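Local coordinates for protein thiamine-monophosphate kinase (Aquifex aeolicus, PDB 1VQV) that phosphorylates thiamine monophosphate with ATP to form thiamine diphosphate, the active form of vitamin B1, and works as a homodimer, at residues Leu39-Val44 / Val130-Glu135; Trp81-Leu86 / Glu114-Asn119. All blocks are in the same frame, centred on the assembly; numbering follows the deposited sequence.

Contact 1 (Leu39-Val44 / Val130-Glu135)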
loop_
_atom_site.group_PDB
_atom_site.type_symbol
_atom_site.label_atom_id
_atom_site.label_comp_id
_atom_site.label_asym_id
_atom_site.label_seq_id
_atom_site.Cartn_x
_atom_site.Cartn_y
_atom_site.Cartn_z
ATOM N N LEU B 39 12.115 -6.600 -2.246
ATOM C CA LEU B 39 10.980 -7.378 -1.802
ATOM C C LEU B 39 9.850 -6.409 -1.504
ATOM O O LEU B 39 9.978 -5.516 -0.665
ATOM C CB LEU B 39 11.355 -8.197 -0.567
ATOM C CG LEU B 39 12.468 -9.226 -0.784
ATOM C CD1 LEU B 39 12.747 -9.970 0.509
ATOM C CD2 LEU B 39 12.063 -10.201 -1.881
ATOM N N LEU B 40 8.756 -6.575 -2.232
ATOM C CA LEU B 40 7.606 -5.727 -2.055
ATOM C C LEU B 40 6.557 -6.484 -1.251
ATOM O O LEU B 40 6.223 -7.639 -1.557
ATOM C CB LEU B 40 7.053 -5.328 -3.413
ATOM C CG LEU B 40 8.103 -4.777 -4.381
ATOM C CD1 LEU B 40 7.423 -4.421 -5.697
ATOM C CD2 LEU B 40 8.805 -3.569 -3.785
ATOM N N THR B 41 6.060 -5.824 -0.207
ATOM C CA THR B 41 5.051 -6.403 0.662
ATOM C C THR B 41 3.999 -5.385 1.116
ATOM O O THR B 41 4.252 -4.179 1.172
ATOM C CB THR B 41 5.694 -7.054 1.942
ATOM O OG1 THR B 41 4.693 -7.794 2.662
ATOM C CG2 THR B 41 6.273 -5.989 2.874
ATOM N N THR B 42 2.810 -5.898 1.422
ATOM C CA THR B 42 1.698 -5.098 1.930
ATOM C C THR B 42 0.912 -5.931 2.951
ATOM O O THR B 42 0.842 -7.154 2.842
ATOM C CB THR B 42 0.731 -4.623 0.787
ATOM O OG1 THR B 42 -0.383 -3.936 1.369
ATOM C CG2 THR B 42 0.206 -5.800 -0.033
ATOM N N ASP B 43 0.364 -5.264 3.964
ATOM C CA ASP B 43 -0.451 -5.921 4.978
ATOM C C ASP B 43 -1.509 -4.919 5.427
ATOM O O ASP B 43 -1.373 -3.710 5.199
ATOM C CB ASP B 43 0.390 -6.372 6.176
ATOM C CG ASP B 43 0.859 -5.209 7.034
ATOM O OD1 ASP B 43 1.359 -4.221 6.451
ATOM O OD2 ASP B 43 0.740 -5.277 8.287
ATOM N N VAL B 44 -2.569 -5.416 6.055
ATOM C CA VAL B 44 -3.625 -4.528 6.501
ATOM C C VAL B 44 -4.151 -4.872 7.884
ATOM O O VAL B 44 -4.233 -6.038 8.265
ATOM C CB VAL B 44 -4.791 -4.499 5.461
ATOM C CG1 VAL B 44 -5.389 -5.872 5.286
ATOM C CG2 VAL B 44 -5.853 -3.491 5.883
ATOM N N VAL B 130 -0.272 -0.867 5.198
ATOM C CA VAL B 130 1.159 -0.603 5.154
ATOM C C VAL B 130 1.854 -1.220 3.946
ATOM O O VAL B 130 1.492 -2.306 3.470
ATOM C CB VAL B 130 1.843 -1.139 6.426
ATOM C CG1 VAL B 130 2.691 -0.061 7.058
ATOM C CG2 VAL B 130 0.797 -1.651 7.394
ATOM N N PHE B 131 2.870 -0.515 3.469
ATOM C CA PHE B 131 3.641 -0.950 2.320
ATOM C C PHE B 131 5.098 -0.930 2.716
ATOM O O PHE B 131 5.582 0.046 3.276
ATOM C CB PHE B 131 3.393 0.010 1.155
ATOM C CG PHE B 131 4.279 -0.210 -0.050
ATOM C CD1 PHE B 131 4.248 -1.416 -0.764
ATOM C CD2 PHE B 131 5.082 0.833 -0.527
ATOM C CE1 PHE B 131 4.998 -1.573 -1.938
ATOM C CE2 PHE B 131 5.833 0.689 -1.695
ATOM C CZ PHE B 131 5.791 -0.511 -2.404
ATOM N N LEU B 132 5.805 -2.002 2.408
ATOM C CA LEU B 132 7.198 -2.064 2.768
ATOM C C LEU B 132 8.073 -2.625 1.679
ATOM O O LEU B 132 7.749 -3.636 1.056
ATOM C CB LEU B 132 7.359 -2.909 4.016
ATOM C CG LEU B 132 8.782 -3.088 4.526
ATOM C CD1 LEU B 132 9.340 -1.772 5.000
ATOM C CD2 LEU B 132 8.763 -4.077 5.663
ATOM N N VAL B 133 9.194 -1.955 1.463
ATOM C CA VAL B 133 10.143 -2.401 0.474
ATOM C C VAL B 133 11.418 -2.821 1.180
ATOM O O VAL B 133 11.898 -2.110 2.065
ATOM C CB VAL B 133 10.481 -1.303 -0.504
ATOM C CG1 VAL B 133 11.449 -1.842 -1.541
ATOM C CG2 VAL B 133 9.213 -0.785 -1.148
ATOM N N GLY B 134 11.955 -3.978 0.791
ATOM C CA GLY B 134 13.183 -4.483 1.392
ATOM C C GLY B 134 14.124 -5.124 0.380
ATOM O O GLY B 134 13.691 -5.828 -0.524
ATOM N N GLU B 135 15.420 -4.889 0.528
ATOM C CA GLU B 135 16.405 -5.456 -0.387
ATOM C C GLU B 135 16.882 -6.843 0.085
ATOM O O GLU B 135 16.696 -7.203 1.245
ATOM C CB GLU B 135 17.591 -4.495 -0.519
ATOM C CG GLU B 135 18.023 -3.912 0.809
ATOM C CD GLU B 135 19.316 -3.106 0.736
ATOM O OE1 GLU B 135 19.447 -2.267 -0.195
ATOM O OE2 GLU B 135 20.195 -3.307 1.625
#
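An antiparallel strand pair of the mixed N-terminal sheet, in a domain of the AIR synthase (PurM-like) family, joins Leu39-Val44 to Val130-Glu135. Leu39, Thr41 and Asp43 form hydrogen-bonded pairs with Gly134, Leu132 and Val130, while Leu40 and Thr42 form non-hydrogen-bonded pairs with Val133 and Phe131. Midway, Leu132 N gives Thr41 O a nearly straight bond of 2.9 Å, and Thr41 N returns one to Leu132 O. At the far end Val130 N reaches Asp43 O at 3.0 Å. Val130 O accepts more than one contact: Asp43 N at 3.2 Å, a weak bond from Thr42 OG1, and the CA-H of Thr42.

The side chains sort by face. On the face of Leu39, Thr41 and Asp43, Thr41 and Leu132 lie side by side and point the same way. OG1 of Thr41 stands anti to its backbone N (chi1 -171°), which puts CG2 between N and the carbonyl carbon, 3.5 Å from Leu132 CB. Helix 57-73 covers this face, and its Asn68 makes weak hydrogen bonds to Thr41 OG1 and Val130 O. On the other face Leu40 CD2 meets both methyls of Val133, with CG2 at 3.9 Å. The Phe131 ring brings CD1 to 3.4 Å from Thr41 O, approaching obliquely, and stacks on Phe131 of the second subunit.

Thr41, Thr42 and Asp43 are magnesium ligands, and Asp71, another ligand, touches Thr41 from the helix. The ladder thus ties Thr41 and Asp43, on either side of Thr42, to the inner strand through their backbone N and O, while Thr42 O takes a weak bond from Asn119 of the second subunit. Alternation along the strand sends Thr41 and Asp43 to the helix-covered face and Thr42 to the face that meets the other subunit.

Contact 2 (Trp81-Leu86 / Glu114-Asn119)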
loop_
_atom_site.group_PDB
_atom_site.type_symbol
_atom_site.label_atom_id
_atom_site.label_comp_id
_atom_site.label_asym_id
_atom_site.label_seq_id
_atom_site.Cartn_x
_atom_site.Cartn_y
_atom_site.Cartn_z
ATOM N N TRP B 81 12.237 0.657 3.191
ATOM C CA TRP B 81 11.278 1.773 3.145
ATOM C C TRP B 81 9.831 1.370 3.379
ATOM O O TRP B 81 9.417 0.269 3.038
ATOM C CB TRP B 81 11.386 2.507 1.797
ATOM C CG TRP B 81 12.783 2.894 1.460
ATOM C CD1 TRP B 81 13.535 3.860 2.067
ATOM C CD2 TRP B 81 13.651 2.217 0.554
ATOM N NE1 TRP B 81 14.828 3.816 1.604
ATOM C CE2 TRP B 81 14.929 2.816 0.673
ATOM C CE3 TRP B 81 13.478 1.151 -0.348
ATOM C CZ2 TRP B 81 16.030 2.383 -0.070
ATOM C CZ3 TRP B 81 14.571 0.718 -1.087
ATOM C CH2 TRP B 81 15.833 1.337 -0.943
ATOM N N ALA B 82 9.055 2.290 3.938
ATOM C CA ALA B 82 7.658 2.018 4.220
ATOM C C ALA B 82 6.708 3.173 3.896
ATOM O O ALA B 82 7.035 4.346 4.105
ATOM C CB ALA B 82 7.511 1.629 5.674
ATOM N N LEU B 83 5.538 2.819 3.371
ATOM C CA LEU B 83 4.473 3.767 3.038
ATOM C C LEU B 83 3.255 3.385 3.891
ATOM O O LEU B 83 2.742 2.260 3.793
ATOM C CB LEU B 83 4.079 3.678 1.557
ATOM C CG LEU B 83 5.001 4.222 0.474
ATOM C CD1 LEU B 83 4.328 4.080 -0.866
ATOM C CD2 LEU B 83 5.295 5.677 0.742
ATOM N N ILE B 84 2.792 4.313 4.722
ATOM C CA ILE B 84 1.654 4.032 5.577
ATOM C C ILE B 84 0.422 4.843 5.227
ATOM O O ILE B 84 0.411 6.068 5.321
ATOM C CB ILE B 84 2.007 4.260 7.052
ATOM C CG1 ILE B 84 3.110 3.282 7.457
ATOM C CG2 ILE B 84 0.765 4.091 7.915
ATOM C CD1 ILE B 84 3.492 3.339 8.896
ATOM N N SER B 85 -0.621 4.122 4.838
ATOM C CA SER B 85 -1.883 4.714 4.445
ATOM C C SER B 85 -2.917 4.521 5.561
ATOM O O SER B 85 -3.155 3.403 6.021
ATOM C CB SER B 85 -2.347 4.059 3.136
ATOM O OG SER B 85 -3.475 4.703 2.583
ATOM N N LEU B 86 -3.527 5.617 6.002
ATOM C CA LEU B 86 -4.512 5.530 7.069
ATOM C C LEU B 86 -5.916 5.976 6.701
ATOM O O LEU B 86 -6.105 7.035 6.105
ATOM C CB LEU B 86 -4.049 6.337 8.285
ATOM C CG LEU B 86 -2.833 5.836 9.061
ATOM C CD1 LEU B 86 -2.639 6.727 10.265
ATOM C CD2 LEU B 86 -3.043 4.384 9.506
ATOM N N GLU B 114 12.388 2.787 7.378
ATOM C CA GLU B 114 11.809 4.099 7.579
ATOM C C GLU B 114 10.577 4.373 6.771
ATOM O O GLU B 114 10.378 3.807 5.696
ATOM C CB GLU B 114 12.839 5.156 7.229
ATOM C CG GLU B 114 13.346 4.986 5.825
ATOM C CD GLU B 114 14.098 6.195 5.350
ATOM O OE1 GLU B 114 14.701 6.132 4.248
ATOM O OE2 GLU B 114 14.080 7.219 6.082
ATOM N N VAL B 115 9.755 5.273 7.293
ATOM C CA VAL B 115 8.548 5.661 6.599
ATOM C C VAL B 115 8.944 6.823 5.697
ATOM O O VAL B 115 9.645 7.739 6.121
ATOM C CB VAL B 115 7.444 6.032 7.606
ATOM C CG1 VAL B 115 6.543 7.085 7.037
ATOM C CG2 VAL B 115 6.621 4.781 7.927
ATOM N N VAL B 116 8.546 6.749 4.434
ATOM C CA VAL B 116 8.883 7.793 3.468
ATOM C C VAL B 116 7.633 8.538 3.002
ATOM O O VAL B 116 7.726 9.648 2.471
ATOM C CB VAL B 116 9.562 7.201 2.219
ATOM C CG1 VAL B 116 10.886 6.580 2.588
ATOM C CG2 VAL B 116 8.630 6.171 1.562
ATOM N N GLY B 117 6.466 7.925 3.191
ATOM C CA GLY B 117 5.242 8.574 2.771
ATOM C C GLY B 117 3.973 7.824 3.117
ATOM O O GLY B 117 4.005 6.789 3.794
ATOM N N GLY B 118 2.857 8.373 2.629
ATOM C CA GLY B 118 1.528 7.821 2.844
ATOM C C GLY B 118 0.504 8.951 2.773
ATOM O O GLY B 118 0.876 10.125 2.658
ATOM N N ASN B 119 -0.779 8.610 2.838
ATOM C CA ASN B 119 -1.827 9.618 2.791
ATOM C C ASN B 119 -2.912 9.268 3.784
ATOM O O ASN B 119 -2.944 8.158 4.326
ATOM C CB ASN B 119 -2.475 9.713 1.398
ATOM C CG ASN B 119 -3.334 8.495 1.061
ATOM O OD1 ASN B 119 -4.097 7.989 1.902
ATOM N ND2 ASN B 119 -3.221 8.026 -0.181
#
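Ala82 O is approached by two groups of the neighbouring strand: Val116 N hydrogen-bonds to it at 2.9 Å, and the CA-H of Val115 points at it as well. The bond belongs to the parallel pairing that closes the beta-alpha-beta unit of strand 77-88, helix 94-111 and strand 114-122. Ala82 N donates to Glu114 O, but beyond Ala82 the register slips by one residue at a beta bulge, and Leu83 pairs with Gly117. Ile84 N then bonds to Gly117 O at 2.9 Å, and Leu86 N to Asn119 O at 3.1 Å.

Val116, in the bulge, serves two neighbours. Its CG1 packs against Trp81 CD1, and its CG2 meets Leu83 CD2 at 3.5 Å, the two side chains crossing obliquely. On the face of Ala82 and Val115, Ile84 CD1 touches Val115 CG2 at 3.6 Å, with the side chains at about a right angle; Tyr101 and Val104 of helix 94-111 cover Ile84 there.

Gly118 and Asn119 bind ATP, and Asn119 is also a magnesium ligand. The side chain of Asn119 turns OD1 to Ser85 OG, which gives it a weak bond. At the opposite end of the pairing, Glu114 runs beside Trp81 and sets OE1 at the indole edge, in its plane, 3.4 Å from CD1.

Both contacts belong to one four-stranded sheet, in which strands 127-136 and 77-88 are neighbours: contact 1 pairs one outer strand with an inner one, contact 2 the other outer strand with the second inner one. Val133 N to Trp81 O and Phe131 O to Leu83 N, probable hydrogen bonds, stitch the two together. Contact 1 is buried almost throughout, with a regular antiparallel register; contact 2 is also mainly buried but has an exposed glutamate at one end and a shifted parallel register. Contact 1 carries its magnesium ligands in strand 39-44, while contact 2 ends on Gly118 and Asn119, which bind ATP, Asn119 binding magnesium too. Both meet the second subunit.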